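Local atomic coordinates of 4-alpha-glucanotransferase (Streptococcus agalactiae, PDB entry 6M6T), a protein that belongs to the amylomaltase (disproportionating enzyme) family, has a TIM-barrel fold and is seen here with glycan bound in its pocket. Residues 211-217 with 290-296; 340-345 with 361-366. Residues are numbered along the deposited sequence.

Both contacts are buried pairings of parallel strands in one barrel, with centres about 12 Å apart, contact 1 lying nearer the centre of the chain (about 9 Å against 15 Å). They meet where strands 292-295 and 340-342 run side by side: Leu-293 O lies 2.8 Å from Ile-341 N, a probable hydrogen bond. Their chemistry differs. Contact 1 is a regular pairing rich in backbone hydrogen bonds, with a buried salt bridge; contact 2 has a single backbone hydrogen bond, the axes of its strands 340-342 and 363-366 splay by 48°, and it relies more on apolar side chains. At the glycan their ends converge, with Asp-296 OD1 2.5 Å from Glu-343 OE2.

Contact 1 (211-217 with 290-296); sequences IQIIGDM and YDYLRID. With ASO (1,5-anhydro-D-glucitol), chain I.
Arg-294 NH2 donates to Asp-216 OD1 (3.0 Å) in a salt bridge, while Asp-216 OD2 is hydrogen-bonded to Tyr-59 OH. Asp-291 OD2 receives Ile-213 N (2.6 Å), and Ile-213 O takes Asp-291 N (3.1 Å) and Tyr-292 N (2.9 Å). Parallel pairing continues through Gly-215 N to Tyr-292 O (2.9 Å, weak), Arg-294 N to Gly-215 O (2.8 Å), Met-217 N to Arg-294 O (3.0 Å) and Asp-296 N to Met-217 O (3.1 Å). The axes of strands 212-217 and 292-295 come within 4.6 Å, with a signed crossing angle of -27°, in register Ile-214/Tyr-292 to Met-217/Ile-295. Gly-215 CA sits 3.5 Å from the Tyr-290 ring centroid (CH-pi); a CB would clash. Met-217 (chi1, chi2 t) packs SD on Leu-293 CD2 (3.7 Å) and CE on Ile-295 CD1 (3.4 Å). Asp-296 OD2 bonds ASO C1 covalently (1.5 Å). Helix 277-289, ending a long connection, leads into strand 292-295 and covers Met-217 and Leu-293; a ligand-bearing residue past a parallel strand's C-terminal end is characteristic of TIM barrels.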
ATOM      1  N   ILE A 211      -1.586  19.667  -0.370  1.00 47.67           N
ATOM      2  CA  ILE A 211      -1.199  18.358   0.156  1.00 47.56           C
ATOM      3  C   ILE A 211      -1.109  17.351  -0.990  1.00 48.85           C
ATOM      4  O   ILE A 211      -2.071  17.177  -1.749  1.00 46.63           O
ATOM      5  CB  ILE A 211      -2.197  17.878   1.221  1.00 48.63           C
ATOM      6  CG1 ILE A 211      -2.017  18.698   2.487  1.00 45.64           C
ATOM      7  CG2 ILE A 211      -2.000  16.380   1.518  1.00 44.23           C
ATOM      8  CD1 ILE A 211      -0.540  18.874   2.851  1.00 45.33           C
ATOM      9  N   GLN A 212       0.035  16.669  -1.097  1.00 47.08           N
ATOM     10  CA  GLN A 212       0.292  15.690  -2.149  1.00 40.06           C
ATOM     11  C   GLN A 212       0.331  14.272  -1.583  1.00 42.84           C
ATOM     12  O   GLN A 212       0.847  14.051  -0.479  1.00 41.60           O
ATOM     13  CB  GLN A 212       1.604  16.006  -2.850  1.00 43.55           C
ATOM     14  CG  GLN A 212       1.695  17.417  -3.404  1.00 52.88           C
ATOM     15  CD  GLN A 212       2.038  17.420  -4.874  1.00 56.22           C
ATOM     16  OE1 GLN A 212       3.152  17.048  -5.267  1.00 54.03           O
ATOM     17  NE2 GLN A 212       1.071  17.815  -5.703  1.00 57.06           N
ATOM     18  N   ILE A 213      -0.195  13.307  -2.361  1.00 39.61           N
ATOM     19  CA  ILE A 213      -0.354  11.912  -1.937  1.00 39.27           C
ATOM     20  C   ILE A 213       0.755  11.044  -2.527  1.00 42.46           C
ATOM     21  O   ILE A 213       0.943  10.997  -3.751  1.00 43.12           O
ATOM     22  CB  ILE A 213      -1.729  11.357  -2.352  1.00 40.80           C
ATOM     23  CG1 ILE A 213      -2.845  12.189  -1.725  1.00 38.98           C
ATOM     24  CG2 ILE A 213      -1.859   9.878  -1.975  1.00 30.24           C
ATOM     25  CD1 ILE A 213      -2.833  12.140  -0.210  1.00 37.95           C
ATOM     26  N   ILE A 214       1.463  10.325  -1.662  1.00 41.56           N
ATOM     27  CA  ILE A 214       2.381   9.275  -2.091  1.00 44.16           C
ATOM     28  C   ILE A 214       1.642   7.943  -2.014  1.00 42.25           C
ATOM     29  O   ILE A 214       1.423   7.400  -0.926  1.00 39.82           O
ATOM     30  CB  ILE A 214       3.656   9.233  -1.240  1.00 43.28           C
ATOM     31  CG1 ILE A 214       4.212  10.626  -0.987  1.00 44.02           C
ATOM     32  CG2 ILE A 214       4.689   8.386  -1.897  1.00 37.31           C
ATOM     33  CD1 ILE A 214       5.095  10.665   0.256  1.00 46.77           C
ATOM     34  N   GLY A 215       1.275   7.415  -3.176  1.00 43.43           N
ATOM     35  CA  GLY A 215       0.735   6.074  -3.253  1.00 51.67           C
ATOM     36  C   GLY A 215       1.807   4.979  -3.327  1.00 54.69           C
ATOM     37  O   GLY A 215       2.963   5.205  -3.689  1.00 44.07           O
ATOM     38  N   ASP A 216       1.377   3.772  -2.961  1.00 55.13           N
ATOM     39  CA  ASP A 216       2.196   2.566  -2.940  1.00 54.79           C
ATOM     40  C   ASP A 216       1.767   1.661  -4.090  1.00 50.57           C
ATOM     41  O   ASP A 216       0.570   1.405  -4.264  1.00 49.52           O
ATOM     42  CB  ASP A 216       2.022   1.828  -1.598  1.00 55.96           C
ATOM     43  CG  ASP A 216       3.351   1.410  -0.945  1.00 60.16           C
ATOM     44  OD1 ASP A 216       4.295   1.021  -1.676  1.00 64.19           O
ATOM     45  OD2 ASP A 216       3.443   1.454   0.312  1.00 59.76           O
ATOM     46  N   MET A 217       2.734   1.170  -4.860  1.00 51.01           N
ATOM     47  CA  MET A 217       2.459   0.177  -5.902  1.00 52.02           C
ATOM     48  C   MET A 217       3.124  -1.150  -5.561  1.00 51.22           C
ATOM     49  O   MET A 217       4.363  -1.265  -5.652  1.00 52.22           O
ATOM     50  CB  MET A 217       2.935   0.667  -7.266  1.00 54.59           C
ATOM     51  CG  MET A 217       2.514  -0.209  -8.428  1.00 50.48           C
ATOM     52  SD  MET A 217       2.973   0.565 -10.002  1.00 66.71           S
ATOM     53  CE  MET A 217       4.433  -0.367 -10.455  1.00 50.30           C
ATOM     54  N   TYR A 290      -2.261   8.929  -8.010  1.00 50.54           N
ATOM     55  CA  TYR A 290      -1.515   9.575  -6.946  1.00 49.80           C
ATOM     56  C   TYR A 290      -0.825  10.817  -7.482  1.00 49.03           C
ATOM     57  O   TYR A 290      -0.985  11.199  -8.650  1.00 48.94           O
ATOM     58  CB  TYR A 290      -0.513   8.591  -6.337  1.00 45.94           C
ATOM     59  CG  TYR A 290      -1.177   7.286  -5.962  1.00 46.61           C
ATOM     60  CD1 TYR A 290      -2.220   7.252  -5.033  1.00 49.11           C
ATOM     61  CD2 TYR A 290      -0.792   6.097  -6.546  1.00 48.74           C
ATOM     62  CE1 TYR A 290      -2.835   6.058  -4.678  1.00 46.39           C
ATOM     63  CE2 TYR A 290      -1.410   4.897  -6.202  1.00 52.57           C
ATOM     64  CZ  TYR A 290      -2.425   4.886  -5.272  1.00 45.09           C
ATOM     65  OH  TYR A 290      -3.017   3.693  -4.937  1.00 46.72           O
ATOM     66  N   ASP A 291      -0.086  11.473  -6.593  1.00 46.54           N
ATOM     67  CA  ASP A 291       0.811  12.559  -6.963  1.00 42.65           C
ATOM     68  C   ASP A 291       2.269  12.104  -6.995  1.00 49.04           C
ATOM     69  O   ASP A 291       3.067  12.611  -7.796  1.00 43.99           O
ATOM     70  CB  ASP A 291       0.657  13.732  -5.984  1.00 42.51           C
ATOM     71  CG  ASP A 291      -0.809  14.167  -5.773  1.00 51.80           C
ATOM     72  OD1 ASP A 291      -1.440  14.685  -6.728  1.00 58.44           O
ATOM     73  OD2 ASP A 291      -1.331  14.008  -4.642  1.00 43.77           O
ATOM     74  N   TYR A 292       2.622  11.137  -6.151  1.00 45.27           N
ATOM     75  CA  TYR A 292       3.950  10.551  -6.129  1.00 46.91           C
ATOM     76  C   TYR A 292       3.779   9.054  -5.944  1.00 44.93           C
ATOM     77  O   TYR A 292       3.145   8.628  -4.979  1.00 47.42           O
ATOM     78  CB  TYR A 292       4.809  11.140  -4.993  1.00 45.22           C
ATOM     79  CG  TYR A 292       5.594  12.360  -5.389  1.00 42.96           C
ATOM     80  CD1 TYR A 292       4.991  13.601  -5.468  1.00 40.98           C
ATOM     81  CD2 TYR A 292       6.942  12.267  -5.700  1.00 53.55           C
ATOM     82  CE1 TYR A 292       5.699  14.715  -5.843  1.00 46.42           C
ATOM     83  CE2 TYR A 292       7.672  13.388  -6.078  1.00 51.94           C
ATOM     84  CZ  TYR A 292       7.043  14.606  -6.149  1.00 49.57           C
ATOM     85  OH  TYR A 292       7.762  15.718  -6.525  1.00 58.75           O
ATOM     86  N   LEU A 293       4.358   8.260  -6.835  1.00 44.05           N
ATOM     87  CA  LEU A 293       4.239   6.814  -6.767  1.00 42.60           C
ATOM     88  C   LEU A 293       5.493   6.205  -6.158  1.00 45.33           C
ATOM     89  O   LEU A 293       6.614   6.549  -6.536  1.00 47.58           O
ATOM     90  CB  LEU A 293       4.002   6.218  -8.155  1.00 47.38           C
ATOM     91  CG  LEU A 293       3.605   4.741  -8.205  1.00 50.04           C
ATOM     92  CD1 LEU A 293       2.111   4.559  -7.857  1.00 49.71           C
ATOM     93  CD2 LEU A 293       3.952   4.142  -9.568  1.00 44.57           C
ATOM     94  N   ARG A 294       5.291   5.264  -5.247  1.00 47.49           N
ATOM     95  CA  ARG A 294       6.351   4.584  -4.520  1.00 45.27           C
ATOM     96  C   ARG A 294       6.328   3.126  -4.951  1.00 50.07           C
ATOM     97  O   ARG A 294       5.419   2.381  -4.566  1.00 49.45           O
ATOM     98  CB  ARG A 294       6.125   4.721  -3.017  1.00 39.32           C
ATOM     99  CG  ARG A 294       7.022   3.859  -2.166  1.00 51.06           C
ATOM    100  CD  ARG A 294       6.222   3.187  -1.068  1.00 53.99           C
ATOM    101  NE  ARG A 294       7.013   2.874   0.122  1.00 57.97           N
ATOM    102  CZ  ARG A 294       7.236   1.647   0.587  1.00 55.72           C
ATOM    103  NH1 ARG A 294       7.974   1.493   1.686  1.00 53.56           N
ATOM    104  NH2 ARG A 294       6.726   0.583  -0.039  1.00 45.84           N
ATOM    105  N   ILE A 295       7.298   2.717  -5.767  1.00 46.21           N
ATOM    106  CA  ILE A 295       7.311   1.336  -6.232  1.00 51.14           C
ATOM    107  C   ILE A 295       7.972   0.469  -5.164  1.00 52.40           C
ATOM    108  O   ILE A 295       9.133   0.672  -4.805  1.00 51.52           O
ATOM    109  CB  ILE A 295       7.991   1.188  -7.605  1.00 43.75           C
ATOM    110  CG1 ILE A 295       7.915  -0.272  -8.059  1.00 53.63           C
ATOM    111  CG2 ILE A 295       9.432   1.634  -7.595  1.00 43.81           C
ATOM    112  CD1 ILE A 295       6.541  -0.973  -7.829  1.00 53.30           C
ATOM    113  N   ASP A 296       7.203  -0.472  -4.616  1.00 55.74           N
ATOM    114  CA  ASP A 296       7.711  -1.331  -3.557  1.00 54.00           C
ATOM    115  C   ASP A 296       8.753  -2.284  -4.118  1.00 52.47           C
ATOM    116  O   ASP A 296       8.724  -2.630  -5.301  1.00 54.82           O
ATOM    117  CB  ASP A 296       6.578  -2.134  -2.911  1.00 50.48           C
ATOM    118  CG  ASP A 296       7.041  -2.884  -1.675  1.00 59.25           C
ATOM    119  OD1 ASP A 296       8.012  -2.418  -1.062  1.00 62.17           O
ATOM    120  OD2 ASP A 296       6.471  -3.940  -1.304  1.00 65.66           O
TER
HETATM  121  C1  ASO I   1       6.697  -5.052  -0.377  1.00 63.03           C
HETATM  122  C2  ASO I   1       6.190  -4.791   1.056  1.00 64.61           C
HETATM  123  C3  ASO I   1       6.253  -6.090   1.879  1.00 67.52           C
HETATM  124  C4  ASO I   1       5.391  -7.149   1.166  1.00 57.48           C
HETATM  125  C5  ASO I   1       5.884  -7.340  -0.242  1.00 58.46           C
HETATM  126  C6  ASO I   1       4.870  -8.197  -0.999  1.00 63.24           C
HETATM  127  O2  ASO I   1       6.946  -3.753   1.690  1.00 64.55           O
HETATM  128  O3  ASO I   1       5.764  -5.845   3.243  1.00 68.77           O
HETATM  129  O4  ASO I   1       5.399  -8.413   1.872  1.00 55.82           O
HETATM  130  O5  ASO I   1       5.884  -6.097  -0.949  1.00 66.26           O
HETATM  131  O6  ASO I   1       4.789  -7.756  -2.366  1.00 66.98           O

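Contact 2 (340-345 with 361-366). With AC1 (4,6-dideoxy-4-{[(1S,4R,5S,6S)-4,5,6-trihydroxy-3-(hydroxymethyl)cyclohex-2-en-1-yl]amino}-alpha-D-glucopyranose), chain J.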
ATOM      1  N   ILE A 340       8.411   9.225  -9.280  1.00 43.10           N
ATOM      2  CA  ILE A 340       8.536   7.932  -8.613  1.00 42.39           C
ATOM      3  C   ILE A 340       9.551   8.047  -7.488  1.00 51.10           C
ATOM      4  O   ILE A 340      10.599   8.696  -7.641  1.00 52.39           O
ATOM      5  CB  ILE A 340       8.957   6.815  -9.586  1.00 40.48           C
ATOM      6  CG1 ILE A 340       8.233   6.931 -10.927  1.00 41.87           C
ATOM      7  CG2 ILE A 340       8.725   5.446  -8.949  1.00 44.55           C
ATOM      8  CD1 ILE A 340       6.757   7.091 -10.828  1.00 49.39           C
ATOM      9  N   ILE A 341       9.268   7.397  -6.362  1.00 48.59           N
ATOM     10  CA  ILE A 341      10.293   7.122  -5.368  1.00 47.64           C
ATOM     11  C   ILE A 341      10.461   5.619  -5.288  1.00 49.14           C
ATOM     12  O   ILE A 341       9.485   4.865  -5.413  1.00 52.58           O
ATOM     13  CB  ILE A 341       9.977   7.735  -3.993  1.00 50.78           C
ATOM     14  CG1 ILE A 341       8.822   7.005  -3.325  1.00 55.38           C
ATOM     15  CG2 ILE A 341       9.687   9.226  -4.128  1.00 51.39           C
ATOM     16  CD1 ILE A 341       8.434   7.593  -1.985  1.00 51.62           C
ATOM     17  N   ALA A 342      11.708   5.185  -5.133  1.00 48.35           N
ATOM     18  CA  ALA A 342      12.081   3.782  -5.211  1.00 39.38           C
ATOM     19  C   ALA A 342      12.386   3.240  -3.825  1.00 44.46           C
ATOM     20  O   ALA A 342      13.197   3.812  -3.089  1.00 48.56           O
ATOM     21  CB  ALA A 342      13.293   3.606  -6.119  1.00 39.96           C
ATOM     22  N   GLU A 343      11.748   2.134  -3.478  1.00 44.07           N
ATOM     23  CA  GLU A 343      11.959   1.474  -2.192  1.00 50.26           C
ATOM     24  C   GLU A 343      13.080   0.455  -2.374  1.00 51.25           C
ATOM     25  O   GLU A 343      12.848  -0.663  -2.832  1.00 49.85           O
ATOM     26  CB  GLU A 343      10.660   0.820  -1.721  1.00 50.96           C
ATOM     27  CG  GLU A 343      10.604   0.501  -0.233  1.00 52.96           C
ATOM     28  CD  GLU A 343      11.032  -0.936   0.079  1.00 67.93           C
ATOM     29  OE1 GLU A 343      12.085  -1.116   0.716  1.00 67.75           O
ATOM     30  OE2 GLU A 343      10.323  -1.900  -0.298  1.00 68.94           O
ATOM     31  N   ASN A 344      14.307   0.821  -2.003  1.00 55.97           N
ATOM     32  CA  ASN A 344      15.439  -0.042  -2.331  1.00 50.10           C
ATOM     33  C   ASN A 344      16.099  -0.645  -1.099  1.00 53.65           C
ATOM     34  O   ASN A 344      17.328  -0.675  -0.994  1.00 58.70           O
ATOM     35  CB  ASN A 344      16.466   0.731  -3.157  1.00 55.04           C
ATOM     36  CG  ASN A 344      17.007   1.945  -2.434  1.00 52.08           C
ATOM     37  OD1 ASN A 344      16.329   2.555  -1.607  1.00 51.06           O
ATOM     38  ND2 ASN A 344      18.240   2.302  -2.745  1.00 50.48           N
ATOM     39  N   LEU A 345      15.299  -1.141  -0.167  1.00 56.51           N
ATOM     40  CA  LEU A 345      15.822  -1.699   1.068  1.00 57.41           C
ATOM     41  C   LEU A 345      16.194  -3.162   0.879  1.00 59.99           C
ATOM     42  O   LEU A 345      15.429  -3.935   0.300  1.00 66.06           O
ATOM     43  CB  LEU A 345      14.798  -1.551   2.187  1.00 62.78           C
ATOM     44  CG  LEU A 345      14.734  -0.099   2.667  1.00 60.64           C
ATOM     45  CD1 LEU A 345      13.315   0.262   3.054  1.00 59.39           C
ATOM     46  CD2 LEU A 345      15.708   0.138   3.835  1.00 55.39           C
ATOM     47  N   PHE A 361      15.547   8.549  -9.498  1.00 43.19           N
ATOM     48  CA  PHE A 361      14.525   8.589  -8.467  1.00 40.75           C
ATOM     49  C   PHE A 361      15.177   8.668  -7.094  1.00 40.38           C
ATOM     50  O   PHE A 361      16.261   8.122  -6.884  1.00 46.50           O
ATOM     51  CB  PHE A 361      13.649   7.335  -8.474  1.00 51.00           C
ATOM     52  CG  PHE A 361      12.938   7.060  -9.767  1.00 50.09           C
ATOM     53  CD1 PHE A 361      12.411   8.097 -10.532  1.00 44.78           C
ATOM     54  CD2 PHE A 361      12.756   5.741 -10.187  1.00 42.48           C
ATOM     55  CE1 PHE A 361      11.741   7.830 -11.713  1.00 39.32           C
ATOM     56  CE2 PHE A 361      12.105   5.465 -11.364  1.00 41.46           C
ATOM     57  CZ  PHE A 361      11.594   6.516 -12.133  1.00 42.02           C
ATOM     58  N   PRO A 362      14.531   9.314  -6.132  1.00 48.37           N
ATOM     59  CA  PRO A 362      14.949   9.127  -4.740  1.00 47.37           C
ATOM     60  C   PRO A 362      14.801   7.681  -4.281  1.00 44.32           C
ATOM     61  O   PRO A 362      13.886   6.954  -4.675  1.00 43.71           O
ATOM     62  CB  PRO A 362      14.020  10.063  -3.950  1.00 44.04           C
ATOM     63  CG  PRO A 362      13.259  10.875  -4.975  1.00 47.70           C
ATOM     64  CD  PRO A 362      13.818  10.591  -6.325  1.00 48.64           C
ATOM     65  N   GLY A 363      15.729   7.269  -3.425  1.00 44.70           N
ATOM     66  CA  GLY A 363      15.612   6.040  -2.686  1.00 43.89           C
ATOM     67  C   GLY A 363      15.388   6.301  -1.210  1.00 38.76           C
ATOM     68  O   GLY A 363      15.233   7.434  -0.767  1.00 39.92           O
ATOM     69  N   MET A 364      15.402   5.220  -0.447  1.00 41.77           N
ATOM     70  CA  MET A 364      14.980   5.281   0.940  1.00 43.42           C
ATOM     71  C   MET A 364      16.168   5.244   1.894  1.00 47.18           C
ATOM     72  O   MET A 364      17.281   4.847   1.535  1.00 55.23           O
ATOM     73  CB  MET A 364      14.015   4.134   1.247  1.00 48.81           C
ATOM     74  CG  MET A 364      12.738   4.188   0.413  1.00 50.18           C
ATOM     75  SD  MET A 364      11.305   3.598   1.327  1.00 51.97           S
ATOM     76  CE  MET A 364       9.969   4.350   0.386  1.00 45.45           C
ATOM     77  N   LYS A 365      15.909   5.695   3.126  1.00 43.90           N
ATOM     78  CA  LYS A 365      16.836   5.621   4.256  1.00 45.85           C
ATOM     79  C   LYS A 365      15.985   5.370   5.497  1.00 50.44           C
ATOM     80  O   LYS A 365      15.163   6.213   5.877  1.00 45.43           O
ATOM     81  CB  LYS A 365      17.676   6.899   4.409  1.00 47.55           C
ATOM     82  CG  LYS A 365      18.822   7.066   3.387  1.00 48.31           C
ATOM     83  CD  LYS A 365      19.897   5.966   3.518  1.00 56.39           C
ATOM     84  CE  LYS A 365      20.898   5.970   2.351  1.00 58.26           C
ATOM     85  NZ  LYS A 365      21.180   7.359   1.846  1.00 53.68           N
ATOM     86  N   ILE A 366      16.147   4.203   6.108  1.00 54.43           N
ATOM     87  CA  ILE A 366      15.344   3.813   7.257  1.00 52.39           C
ATOM     88  C   ILE A 366      16.250   3.906   8.474  1.00 49.18           C
ATOM     89  O   ILE A 366      17.061   3.011   8.729  1.00 51.92           O
ATOM     90  CB  ILE A 366      14.736   2.414   7.093  1.00 57.80           C
ATOM     91  CG1 ILE A 366      13.723   2.416   5.945  1.00 49.15           C
ATOM     92  CG2 ILE A 366      14.071   1.933   8.400  1.00 54.84           C
ATOM     93  CD1 ILE A 366      12.620   1.360   6.083  1.00 59.88           C
TER
HETATM   94  C1  AC1 J   2      16.719  -6.346   6.304  1.00 81.65           C
HETATM   95  O2  AC1 J   2      16.961  -8.725   5.885  1.00 78.38           O
HETATM   96  C2  AC1 J   2      16.002  -7.657   5.981  1.00 78.11           C
HETATM   97  C4A AC1 J   2      10.921  -5.377   1.288  1.00 67.27           C
HETATM   98  C3  AC1 J   2      15.340  -7.529   4.641  1.00 68.79           C
HETATM   99  O3  AC1 J   2      14.692  -8.768   4.385  1.00 73.77           O
HETATM  100  C4  AC1 J   2      14.322  -6.389   4.668  1.00 73.11           C
HETATM  101  N4A AC1 J   2      13.742  -6.149   3.344  1.00 70.29           N
HETATM  102  C5  AC1 J   2      14.979  -5.089   5.085  1.00 72.54           C
HETATM  103  O5  AC1 J   2      15.724  -5.245   6.335  1.00 74.56           O
HETATM  104  C6  AC1 J   2      13.876  -4.015   5.189  1.00 60.50           C
HETATM  105  C1B AC1 J   2      12.613  -7.016   2.979  1.00 68.08           C
HETATM  106  C2B AC1 J   2      12.611  -7.074   1.484  1.00 65.36           C
HETATM  107  O2B AC1 J   2      13.931  -7.440   1.081  1.00 75.18           O
HETATM  108  C3B AC1 J   2      12.326  -5.693   0.952  1.00 61.28           C
HETATM  109  O3B AC1 J   2      12.409  -5.682  -0.466  1.00 61.21           O
HETATM  110  O4  AC1 J   2      10.640  -4.022   0.877  1.00 65.60           O
HETATM  111  C5B AC1 J   2      10.666  -5.590   2.654  1.00 68.53           C
HETATM  112  C7B AC1 J   2      11.446  -6.429   3.451  1.00 70.44           C
HETATM  113  C6B AC1 J   2       9.443  -4.930   3.254  1.00 65.92           C
HETATM  114  O6B AC1 J   2       9.232  -3.721   2.522  1.00 68.61           O
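Ile-340 opens the pairing with its CB 3.6 Å from the centroid of the Phe-361 ring, 9° off the ring normal: a CH-pi contact, extended by Ile-340 CG1 on Phe-361 CZ (3.6 Å). The CA-to-CB bond of Ile-341 points sideways, and CG2 reaches Pro-362 CG at 4.0 Å. Ala-342 supplies the backbone bond, N to Pro-362 O (2.8 Å, 174°), while its O meets Gly-363 CA at 3.3 Å in a CA-H...O contact. Beyond it the segments diverge, the CA-CA distance growing from 4.9 Å at Ala-342/Gly-363 to 5.8 Å at Glu-343/Met-364. The CA-to-CB bond of Glu-343 points away, yet its CG touches Met-364 SD (3.5 Å); its OE2 is hydrogen-bonded to His-297 N and lies 2.4 Å from AC1 O4. Asn-344, with chi1 p, brings OD1 to Met-364 N (3.1 Å, 180°), so a side chain extends the pairing where no backbone bond follows. An ideal CB on Gly-363 would clash with Asn-344 OD1 at 3.0 Å. Leu-345 closes with CD1 on Ile-366 CD1 (3.3 Å). Helix 350-359 links the parallel strands and packs on Ala-342 and Asn-344: a beta-alpha-beta unit of the TIM barrel, with pocket residues Glu-343 and Leu-345 just past the strand's C-terminal end.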